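Local coordinates for azurocidin (PDB 1A7S), which binds heparin and bacterial lipopolysaccharide as an antibacterial, chemotactic neutrophil granule protein related to the serine proteases, at residues L30-R34 / L95-L101; S51-G56 / S67-I73; R155-T161 / P200-R205. All blocks are in the same frame, centred on the assembly; numbering follows the deposited sequence. Where two conformers were deposited one is given.

Interaction 1. Residues L30-R34 / L95-L101; sequences LIHAR and LDREANL
Ala-33 and Arg-34 offer successive backbone carbonyls to the 95-101 segment. Ala-99 N donates to Ala-33 O at 2.8 Å, and Leu-95 N donates to Arg-34 O, also at 2.8 Å. The chain between Leu-95 and Ala-99 thus bulges as a loop held at both ends by neighbouring carbonyls. Ala-33 O also receives a CA-H contact from Glu-98.

Charged side chains make a second set of contacts. A bend at chi3 (-62°) lays the Arg-34 guanidinium across Glu-98, with Glu-98 CG 3.5 Å above the guanidinium plane, offset toward its rim. The salt bridge from Arg-34 NH2 to Glu-98 OE2, at 3.2 Å, is weak as a hydrogen bond because the N-H is poorly aimed (128°); the guanidinium and carboxylate planes stand 69° apart. A water in the guanidinium plane does better, accepting from Arg-34 NH1 at 3.0 Å while donating to Leu-95 O at 2.6 Å. Within the loop, Arg-97 NH1 pairs with the syn lone pair of Asp-96 OD1.

Just before the joined carbonyls, Ile-31 and His-32 both face Phe-35 in a classic beta bulge, where strand 23-32 of the N-terminal barrel of the chymotrypsin fold turns into its neighbour 35-38. Residues 30-34 lie in the 20-44 region, which possesses antibiotic activity.

Apolar side chains make the third set. Leu-30 and Leu-95 cross at about a right angle, meeting at their CD1 methyls at 4.0 Å, while the other methyl of Leu-30, CD2, touches Ala-99 CB and Leu-101 CD2. Val-36 and Leu-55 also pack on Leu-30. Nearer the surface, Ala-33 CB rests 3.9 Å from Glu-98 CG, along the aliphatic part of the chain whose carboxylate meets Arg-34.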
loop_
_atom_site.group_PDB
_atom_site.type_symbol
_atom_site.label_atom_id
_atom_site.label_comp_id
_atom_site.label_asym_id
_atom_site.label_seq_id
_atom_site.Cartn_x
_atom_site.Cartn_y
_atom_site.Cartn_z
ATOM N N LEU A 30 -1.842 1.865 7.487
ATOM C CA LEU A 30 -2.673 1.660 8.665
ATOM C C LEU A 30 -4.068 2.170 8.320
ATOM O O LEU A 30 -4.229 3.336 7.961
ATOM C CB LEU A 30 -2.090 2.475 9.848
ATOM C CG LEU A 30 -2.742 2.214 11.207
ATOM C CD1 LEU A 30 -2.426 0.796 11.711
ATOM C CD2 LEU A 30 -2.348 3.241 12.218
ATOM N N ILE A 31 -5.101 1.316 8.446
ATOM C CA ILE A 31 -6.482 1.706 8.126
ATOM C C ILE A 31 -7.412 1.616 9.309
ATOM O O ILE A 31 -8.618 1.951 9.211
ATOM C CB ILE A 31 -7.059 0.909 6.947
ATOM C CG1 ILE A 31 -7.063 -0.607 7.190
ATOM C CG2 ILE A 31 -6.278 1.261 5.664
ATOM C CD1 ILE A 31 -8.130 -1.357 6.424
ATOM N N HIS A 32 -6.898 1.257 10.464
ATOM C CA HIS A 32 -7.622 1.053 11.716
ATOM C C HIS A 32 -6.521 0.857 12.756
ATOM O O HIS A 32 -5.400 0.484 12.436
ATOM C CB HIS A 32 -8.483 -0.227 11.581
ATOM C CG HIS A 32 -9.297 -0.608 12.794
ATOM N ND1 HIS A 32 -10.625 -0.451 13.001
ATOM C CD2 HIS A 32 -8.903 -1.243 13.848
ATOM C CE1 HIS A 32 -10.932 -0.948 14.212
ATOM N NE2 HIS A 32 -9.815 -1.446 14.724
ATOM N N ALA A 33 -6.804 1.193 14.024
ATOM C CA ALA A 33 -5.801 1.035 15.022
ATOM C C ALA A 33 -5.136 -0.308 15.072
ATOM O O ALA A 33 -3.971 -0.448 15.460
ATOM C CB ALA A 33 -6.401 1.373 16.421
ATOM N N ARG A 34 -5.757 -1.370 14.710
ATOM C CA ARG A 34 -5.408 -2.746 14.732
ATOM C C ARG A 34 -5.143 -3.400 13.407
ATOM O O ARG A 34 -4.823 -4.599 13.359
ATOM C CB ARG A 34 -6.420 -3.593 15.562
ATOM C CG ARG A 34 -5.952 -4.868 16.132
ATOM C CD ARG A 34 -7.100 -5.529 16.934
ATOM N NE ARG A 34 -7.537 -4.739 18.045
ATOM C CZ ARG A 34 -7.083 -4.877 19.307
ATOM N NH1 ARG A 34 -6.009 -5.626 19.562
ATOM N NH2 ARG A 34 -7.622 -4.185 20.338
ATOM N N LEU A 95 -2.723 -6.457 13.508
ATOM C CA LEU A 95 -1.496 -6.242 14.354
ATOM C C LEU A 95 -1.700 -6.882 15.697
ATOM O O LEU A 95 -2.819 -7.100 16.135
ATOM C CB LEU A 95 -1.295 -4.722 14.490
ATOM C CG LEU A 95 -1.264 -3.925 13.213
ATOM C CD1 LEU A 95 -1.048 -2.443 13.531
ATOM C CD2 LEU A 95 -0.224 -4.388 12.277
ATOM N N ASP A 96 -0.602 -7.134 16.415
ATOM C CA ASP A 96 -0.646 -7.773 17.709
ATOM C C ASP A 96 -1.322 -6.931 18.781
ATOM O O ASP A 96 -1.685 -7.445 19.839
ATOM C CB ASP A 96 0.735 -8.167 18.162
ATOM C CG ASP A 96 1.734 -7.056 18.415
ATOM O OD1 ASP A 96 1.569 -6.328 19.458
ATOM O OD2 ASP A 96 2.565 -6.711 17.619
ATOM N N ARG A 97 -1.439 -5.649 18.547
ATOM C CA ARG A 97 -2.052 -4.711 19.516
ATOM C C ARG A 97 -2.485 -3.481 18.749
ATOM O O ARG A 97 -2.119 -3.282 17.566
ATOM C CB ARG A 97 -1.049 -4.379 20.607
ATOM C CG ARG A 97 0.116 -3.500 20.044
ATOM C CD ARG A 97 1.279 -3.428 21.049
ATOM N NE ARG A 97 2.313 -2.475 20.590
ATOM C CZ ARG A 97 3.243 -2.803 19.675
ATOM N NH1 ARG A 97 3.400 -4.029 19.217
ATOM N NH2 ARG A 97 4.024 -1.820 19.191
ATOM N N GLU A 98 -3.214 -2.561 19.360
ATOM C CA GLU A 98 -3.534 -1.310 18.718
ATOM C C GLU A 98 -2.309 -0.414 18.611
ATOM O O GLU A 98 -1.573 -0.218 19.565
ATOM C CB GLU A 98 -4.608 -0.516 19.527
ATOM C CG GLU A 98 -5.958 -1.225 19.350
ATOM C CD GLU A 98 -7.152 -0.508 19.872
ATOM O OE1 GLU A 98 -7.040 0.617 20.385
ATOM O OE2 GLU A 98 -8.258 -1.102 19.829
ATOM N N ALA A 99 -2.145 0.184 17.439
ATOM C CA ALA A 99 -1.127 1.184 17.256
ATOM C C ALA A 99 -1.544 2.469 17.993
ATOM O O ALA A 99 -2.717 2.774 18.128
ATOM C CB ALA A 99 -1.043 1.527 15.767
ATOM N N ASN A 100 -0.533 3.172 18.475
ATOM C CA ASN A 100 -0.808 4.465 19.076
ATOM C C ASN A 100 -0.867 5.512 17.955
ATOM O O ASN A 100 -0.004 5.505 17.066
ATOM C CB ASN A 100 0.320 4.898 20.033
ATOM C CG ASN A 100 0.210 4.408 21.404
ATOM O OD1 ASN A 100 -0.890 3.914 21.805
ATOM N ND2 ASN A 100 1.273 4.526 22.197
ATOM N N LEU A 101 -1.803 6.411 18.040
ATOM C CA LEU A 101 -1.891 7.484 16.996
ATOM C C LEU A 101 -1.005 8.610 17.490
ATOM O O LEU A 101 -1.224 9.202 18.521
ATOM C CB LEU A 101 -3.334 7.900 16.756
ATOM C CG LEU A 101 -4.252 6.674 16.413
ATOM C CD1 LEU A 101 -5.660 7.126 16.264
ATOM C CD2 LEU A 101 -3.691 5.962 15.177
HETATM O O HOH W 1 -4.779 -7.663 17.771
#

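Interaction 2. Residues S51-G56 / S67-I73; sequences STVVLG and SRQTFSI. With EOH (ethanol), chain J; EOH (ethanol), chain E.
With chi1 at -55° and -51°, Leu-55 and Phe-71 each set CG beside the backbone N, and on the face they share with Val-53 and Gln-69 this brings Leu-55 CD1 to 3.6 Å from Phe-71 CE1, the side chains crossing at about a right angle. Farther along this face, Val-53 CG2 packs 3.9 Å from Ile-73 CG1, again with the side chains crossed.

These residues ride on an antiparallel pair of strands, with Val-53/Phe-71 and Leu-55/Gln-69 as hydrogen-bonded pairs and Val-54/Thr-70 as a non-hydrogen-bonded pair. Leu-55 N donates to Gln-69 O at 2.8 Å. At the far end the direct bonding gives way to a water that donates to Ser-51 O at 2.6 Å and accepts from Ile-73 N at 2.9 Å.

On the other face, Val-54 CG1 lies 3.8 Å from Arg-68 CD; the extended arginine carries its NE on to a salt bridge with Glu-64. An ethanol, probably from the crystallisation liquor, rests beside Thr-52, Val-54 and Thr-70. Gly-56 follows the strand with a positive phi (74°). Ser-67 OG, in one of two conformers, donates to Gly-56 O at 2.7 Å, in the carbonyl plane on a lone pair, and a second ethanol donates through its O to Gly-56 O at 2.9 Å.

This beta hairpin, whose ten-residue connection 57-66 holds no helix or strand, forms part of the six-stranded N-terminal barrel of the chymotrypsin fold. Strand 69-77 lies between 51-55 and 91-95, and Leu-93 and Leu-95 of the latter pack on Val-53. Across the other edge, Thr-52 and Val-54 make backbone hydrogen bonds with Gln-19 and Ser-17 of strand 15-20, closing the barrel, while Ala-16 covers Val-53 and Leu-55.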
loop_
_atom_site.group_PDB
_atom_site.type_symbol
_atom_site.label_atom_id
_atom_site.label_comp_id
_atom_site.label_asym_id
_atom_site.label_seq_id
_atom_site.Cartn_x
_atom_site.Cartn_y
_atom_site.Cartn_z
ATOM N N SER A 51 6.571 -12.253 9.148
ATOM C CA SER A 51 6.880 -10.923 8.804
ATOM C C SER A 51 6.448 -9.986 9.946
ATOM O O SER A 51 5.573 -10.340 10.734
ATOM C CB SER A 51 6.052 -10.468 7.532
ATOM O OG SER A 51 6.527 -11.304 6.423
ATOM N N THR A 52 7.065 -8.809 9.942
ATOM C CA THR A 52 6.714 -7.756 10.848
ATOM C C THR A 52 6.233 -6.512 10.123
ATOM O O THR A 52 6.395 -6.410 8.903
ATOM C CB THR A 52 7.898 -7.333 11.743
ATOM O OG1 THR A 52 8.919 -6.850 10.943
ATOM C CG2 THR A 52 8.327 -8.528 12.605
ATOM N N VAL A 53 5.566 -5.638 10.881
ATOM C CA VAL A 53 5.013 -4.403 10.363
ATOM C C VAL A 53 5.640 -3.244 11.119
ATOM O O VAL A 53 5.563 -3.245 12.337
ATOM C CB VAL A 53 3.474 -4.323 10.501
ATOM C CG1 VAL A 53 2.958 -2.971 10.041
ATOM C CG2 VAL A 53 2.828 -5.472 9.744
ATOM N N VAL A 54 6.234 -2.305 10.406
ATOM C CA VAL A 54 6.815 -1.128 10.982
ATOM C C VAL A 54 6.050 0.112 10.552
ATOM O O VAL A 54 5.913 0.381 9.358
ATOM C CB VAL A 54 8.303 -0.981 10.568
ATOM C CG1 VAL A 54 8.931 0.218 11.289
ATOM C CG2 VAL A 54 9.082 -2.226 10.900
ATOM N N LEU A 55 5.536 0.837 11.529
ATOM C CA LEU A 55 4.859 2.123 11.341
ATOM C C LEU A 55 5.743 3.246 11.857
ATOM O O LEU A 55 6.584 3.009 12.748
ATOM C CB LEU A 55 3.539 2.117 12.097
ATOM C CG LEU A 55 2.556 0.976 11.787
ATOM C CD1 LEU A 55 1.269 1.213 12.590
ATOM C CD2 LEU A 55 2.286 0.893 10.316
ATOM N N GLY A 56 5.551 4.455 11.402
ATOM C CA GLY A 56 6.320 5.580 11.861
ATOM C C GLY A 56 7.746 5.651 11.338
ATOM O O GLY A 56 8.524 6.465 11.829
ATOM N N SER A 67 9.957 7.461 16.995
ATOM C CA SER A 67 8.945 7.614 15.957
ATOM C C SER A 67 8.255 6.280 15.602
ATOM O O SER A 67 7.083 6.279 15.226
ATOM C CB SER A 67 9.610 8.165 14.691
ATOM O OG SER A 67 8.678 8.452 13.688
ATOM N N ARG A 68 8.992 5.201 15.602
ATOM C CA ARG A 68 8.506 3.922 15.145
ATOM C C ARG A 68 7.658 3.175 16.145
ATOM O O ARG A 68 7.827 3.267 17.341
ATOM C CB ARG A 68 9.650 3.029 14.716
ATOM C CG ARG A 68 10.311 3.468 13.400
ATOM C CD ARG A 68 11.401 2.479 13.063
ATOM N NE ARG A 68 12.088 2.869 11.842
ATOM C CZ ARG A 68 12.772 1.990 11.067
ATOM N NH1 ARG A 68 12.839 0.699 11.299
ATOM N NH2 ARG A 68 13.356 2.470 9.970
ATOM N N GLN A 69 6.775 2.336 15.580
ATOM C CA GLN A 69 6.061 1.340 16.265
ATOM C C GLN A 69 6.139 0.052 15.462
ATOM O O GLN A 69 5.859 0.077 14.252
ATOM C CB GLN A 69 4.626 1.659 16.579
ATOM C CG GLN A 69 4.464 2.946 17.440
ATOM C CD GLN A 69 2.981 3.340 17.514
ATOM O OE1 GLN A 69 2.134 2.482 17.868
ATOM N NE2 GLN A 69 2.679 4.560 17.145
ATOM N N THR A 70 6.503 -1.038 16.050
ATOM C CA THR A 70 6.671 -2.320 15.426
ATOM C C THR A 70 5.691 -3.357 15.910
ATOM O O THR A 70 5.403 -3.396 17.119
ATOM C CB THR A 70 8.105 -2.851 15.468
ATOM O OG1 THR A 70 9.002 -1.824 14.945
ATOM C CG2 THR A 70 8.325 -4.112 14.740
ATOM N N PHE A 71 5.206 -4.193 15.022
ATOM C CA PHE A 71 4.198 -5.194 15.316
ATOM C C PHE A 71 4.426 -6.521 14.641
ATOM O O PHE A 71 4.981 -6.622 13.559
ATOM C CB PHE A 71 2.791 -4.711 14.788
ATOM C CG PHE A 71 2.431 -3.317 15.257
ATOM C CD1 PHE A 71 2.910 -2.188 14.635
ATOM C CD2 PHE A 71 1.607 -3.130 16.377
ATOM C CE1 PHE A 71 2.681 -0.900 15.117
ATOM C CE2 PHE A 71 1.309 -1.856 16.828
ATOM C CZ PHE A 71 1.865 -0.740 16.220
ATOM N N SER A 72 3.927 -7.553 15.386
ATOM C CA SER A 72 3.823 -8.856 14.742
ATOM C C SER A 72 2.395 -8.921 14.143
ATOM O O SER A 72 1.515 -8.111 14.486
ATOM C CB SER A 72 3.982 -10.021 15.733
ATOM O OG SER A 72 5.261 -9.993 16.387
ATOM N N ILE A 73 2.179 -9.891 13.313
ATOM C CA ILE A 73 0.955 -10.088 12.576
ATOM C C ILE A 73 0.176 -11.256 13.208
ATOM O O ILE A 73 0.646 -12.403 13.141
ATOM C CB ILE A 73 1.189 -10.348 11.063
ATOM C CG1 ILE A 73 1.920 -9.182 10.403
ATOM C CG2 ILE A 73 -0.132 -10.650 10.404
ATOM C CD1 ILE A 73 2.515 -9.502 9.072
HETATM C C1 EOH J . 11.770 -3.959 12.167
HETATM C C2 EOH J . 11.272 -3.395 13.501
HETATM O O EOH J . 10.945 -5.089 11.742
HETATM C C1 EOH E . 8.217 9.415 9.043
HETATM C C2 EOH E . 8.155 9.088 7.662
HETATM O O EOH E . 8.445 8.957 10.358
HETATM O O HOH W 2 4.520 -11.554 12.820
#

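Interaction 3. Residues R155-T161 / P200-R205; sequences RPNNVCT and PDFFTR
Cys-160 and Phe-202 face each other as a non-hydrogen-bonded pair of two antiparallel strands in the C-terminal barrel of the chymotrypsin fold. Cys-160 SG sits over one face of the ring, 3.7 Å from the Phe-202 centroid and 27° off the normal, shifted toward the rim. Arg-155 CD approaches the same ring obliquely.

The opposite face of the sheet carries Val-159, Thr-161 and Phe-203. Here the Phe-203 ring turns its edge to the other strand: Val-159 O lies in its plane, and Thr-161 OG1 approaches Phe-203 CE1 to 3.3 Å. Backbone bonds in both directions fix this register at Val-159/Phe-203 and Thr-161/Asp-201, with Asp-201 N to Thr-161 O at 2.9 Å.

Arg-205, bent at chi3 (-74°), brings its guanidinium to the start of the opposite strand. Its NE donates to Asn-158 O at 3.1 Å from well above the carbonyl plane, NH2 adds a weak bond to the same oxygen, and Val-159 CG2 lies 3.5 Å above the centre of the guanidinium.

Further out, the sulfur of Cys-160 is also tied to Cys-154 by a disulfide, and Phe-191 of strand 184-192 stacks with Phe-202. A type I turn from Arg-155 to Asn-158 leads into the strand, and Arg-155 NH2 itself donates to Gln-85 O.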
loop_
_atom_site.group_PDB
_atom_site.type_symbol
_atom_site.label_atom_id
_atom_site.label_comp_id
_atom_site.label_asym_id
_atom_site.label_seq_id
_atom_site.Cartn_x
_atom_site.Cartn_y
_atom_site.Cartn_z
ATOM N N ARG A 155 -8.941 -2.406 -15.968
ATOM C CA ARG A 155 -9.926 -3.498 -15.846
ATOM C C ARG A 155 -10.710 -3.211 -14.569
ATOM O O ARG A 155 -10.214 -2.498 -13.690
ATOM C CB ARG A 155 -9.124 -4.808 -15.681
ATOM C CG ARG A 155 -8.282 -4.773 -14.465
ATOM C CD ARG A 155 -7.012 -5.664 -14.640
ATOM N NE ARG A 155 -7.267 -6.939 -14.298
ATOM C CZ ARG A 155 -6.707 -7.981 -13.732
ATOM N NH1 ARG A 155 -6.022 -7.856 -12.593
ATOM N NH2 ARG A 155 -6.771 -9.179 -14.277
ATOM N N PRO A 156 -11.950 -3.659 -14.494
ATOM C CA PRO A 156 -12.820 -3.319 -13.394
ATOM C C PRO A 156 -12.290 -3.574 -12.008
ATOM O O PRO A 156 -12.593 -2.768 -11.091
ATOM C CB PRO A 156 -14.127 -4.028 -13.675
ATOM C CG PRO A 156 -14.144 -4.324 -15.110
ATOM C CD PRO A 156 -12.684 -4.453 -15.552
ATOM N N ASN A 157 -11.506 -4.617 -11.789
ATOM C CA ASN A 157 -11.006 -4.932 -10.432
ATOM C C ASN A 157 -9.956 -3.939 -9.923
ATOM O O ASN A 157 -9.624 -3.982 -8.739
ATOM C CB ASN A 157 -10.313 -6.326 -10.489
ATOM C CG ASN A 157 -10.266 -6.993 -9.168
ATOM O OD1 ASN A 157 -9.180 -7.288 -8.637
ATOM N ND2 ASN A 157 -11.421 -7.241 -8.592
ATOM N N ASN A 158 -9.441 -3.112 -10.821
ATOM C CA ASN A 158 -8.336 -2.234 -10.540
ATOM C C ASN A 158 -8.671 -0.780 -10.754
ATOM O O ASN A 158 -9.624 -0.441 -11.472
ATOM C CB ASN A 158 -7.128 -2.588 -11.428
ATOM C CG ASN A 158 -6.571 -3.969 -11.057
ATOM O OD1 ASN A 158 -5.760 -4.094 -10.054
ATOM N ND2 ASN A 158 -6.900 -4.949 -11.745
ATOM N N VAL A 159 -7.864 0.085 -10.184
ATOM C CA VAL A 159 -7.745 1.486 -10.528
ATOM C C VAL A 159 -6.301 1.628 -11.097
ATOM O O VAL A 159 -5.366 1.103 -10.513
ATOM C CB VAL A 159 -7.843 2.417 -9.282
ATOM C CG1 VAL A 159 -7.577 3.871 -9.712
ATOM C CG2 VAL A 159 -9.192 2.309 -8.652
ATOM N N CYS A 160 -6.207 2.161 -12.301
ATOM C CA CYS A 160 -4.937 2.268 -13.000
ATOM C C CYS A 160 -4.506 3.718 -13.106
ATOM O O CYS A 160 -5.326 4.614 -13.206
ATOM C CB CYS A 160 -5.014 1.675 -14.387
ATOM S SG CYS A 160 -5.378 -0.058 -14.415
ATOM N N THR A 161 -3.154 3.894 -13.057
ATOM C CA THR A 161 -2.600 5.226 -13.108
ATOM C C THR A 161 -1.434 5.312 -14.040
ATOM O O THR A 161 -0.807 4.307 -14.406
ATOM C CB THR A 161 -2.152 5.718 -11.717
ATOM O OG1 THR A 161 -1.055 4.904 -11.256
ATOM C CG2 THR A 161 -3.244 5.615 -10.704
ATOM N N PRO A 200 0.457 1.369 -17.601
ATOM C CA PRO A 200 -0.058 1.924 -16.364
ATOM C C PRO A 200 0.371 1.077 -15.140
ATOM O O PRO A 200 0.774 -0.047 -15.275
ATOM C CB PRO A 200 -1.569 1.804 -16.560
ATOM C CG PRO A 200 -1.763 0.748 -17.518
ATOM C CD PRO A 200 -0.543 0.659 -18.381
ATOM N N ASP A 201 0.208 1.667 -13.986
ATOM C CA ASP A 201 0.307 0.925 -12.711
ATOM C C ASP A 201 -1.111 0.425 -12.393
ATOM O O ASP A 201 -2.078 1.164 -12.555
ATOM C CB ASP A 201 0.789 1.851 -11.602
ATOM C CG ASP A 201 2.298 2.095 -11.691
ATOM O OD1 ASP A 201 2.971 1.275 -12.361
ATOM O OD2 ASP A 201 2.746 3.006 -10.956
ATOM N N PHE A 202 -1.173 -0.816 -11.892
ATOM C CA PHE A 202 -2.428 -1.389 -11.492
ATOM C C PHE A 202 -2.501 -1.480 -9.961
ATOM O O PHE A 202 -1.667 -2.140 -9.338
ATOM C CB PHE A 202 -2.563 -2.824 -12.081
ATOM C CG PHE A 202 -2.797 -2.828 -13.553
ATOM C CD1 PHE A 202 -1.767 -2.521 -14.424
ATOM C CD2 PHE A 202 -4.032 -3.114 -14.088
ATOM C CE1 PHE A 202 -1.921 -2.585 -15.771
ATOM C CE2 PHE A 202 -4.216 -3.193 -15.435
ATOM C CZ PHE A 202 -3.200 -2.907 -16.299
ATOM N N PHE A 203 -3.567 -0.875 -9.419
ATOM C CA PHE A 203 -3.859 -0.897 -8.009
ATOM C C PHE A 203 -5.184 -1.621 -7.790
ATOM O O PHE A 203 -6.125 -1.458 -8.562
ATOM C CB PHE A 203 -4.026 0.566 -7.479
ATOM C CG PHE A 203 -2.769 1.370 -7.541
ATOM C CD1 PHE A 203 -2.397 2.055 -8.647
ATOM C CD2 PHE A 203 -1.978 1.479 -6.413
ATOM C CE1 PHE A 203 -1.255 2.797 -8.733
ATOM C CE2 PHE A 203 -0.825 2.250 -6.434
ATOM C CZ PHE A 203 -0.435 2.864 -7.609
ATOM N N THR A 204 -5.271 -2.425 -6.763
ATOM C CA THR A 204 -6.569 -3.029 -6.397
ATOM C C THR A 204 -7.541 -1.939 -6.079
ATOM O O THR A 204 -7.190 -0.985 -5.368
ATOM C CB THR A 204 -6.328 -3.923 -5.160
ATOM O OG1 THR A 204 -5.267 -4.778 -5.518
ATOM C CG2 THR A 204 -7.625 -4.676 -4.773
ATOM N N ARG A 205 -8.751 -2.018 -6.616
ATOM C CA ARG A 205 -9.768 -1.007 -6.418
ATOM C C ARG A 205 -10.419 -1.178 -5.047
ATOM O O ARG A 205 -11.340 -1.954 -4.872
ATOM C CB ARG A 205 -10.786 -1.088 -7.540
ATOM C CG ARG A 205 -11.812 0.066 -7.491
ATOM C CD ARG A 205 -12.841 -0.008 -8.672
ATOM N NE ARG A 205 -12.157 0.397 -9.918
ATOM C CZ ARG A 205 -12.146 1.620 -10.432
ATOM N NH1 ARG A 205 -12.607 2.662 -9.699
ATOM N NH2 ARG A 205 -11.642 1.850 -11.603
HETATM O O HOH W 3 -10.789 0.313 -13.986
HETATM O O HOH W 4 -6.763 -6.622 -7.452
HETATM O O HOH W 5 1.522 5.364 -12.163
#

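In the fold
From the N terminus, strand 23-32 enters interaction 1 first, and after 60 residues 95-101 returns to meet it, joining the end of that strand and the turn after it to the loop following strand 91-95. Interaction 2 opens and closes within that span, joining strands 51-55 and 69-77 across a short connection. The two touch: Asp-96 OD2 lies 2.7 Å from Ser-72 N, a probable hydrogen bond, and their centres are 10 Å apart in one barrel. Interaction 3 follows in series and closes a separate loop, joining strands 158-162 and 201-205 in the second barrel on the opposite side of the chain's centre, its centre about 27 Å from those of the other two.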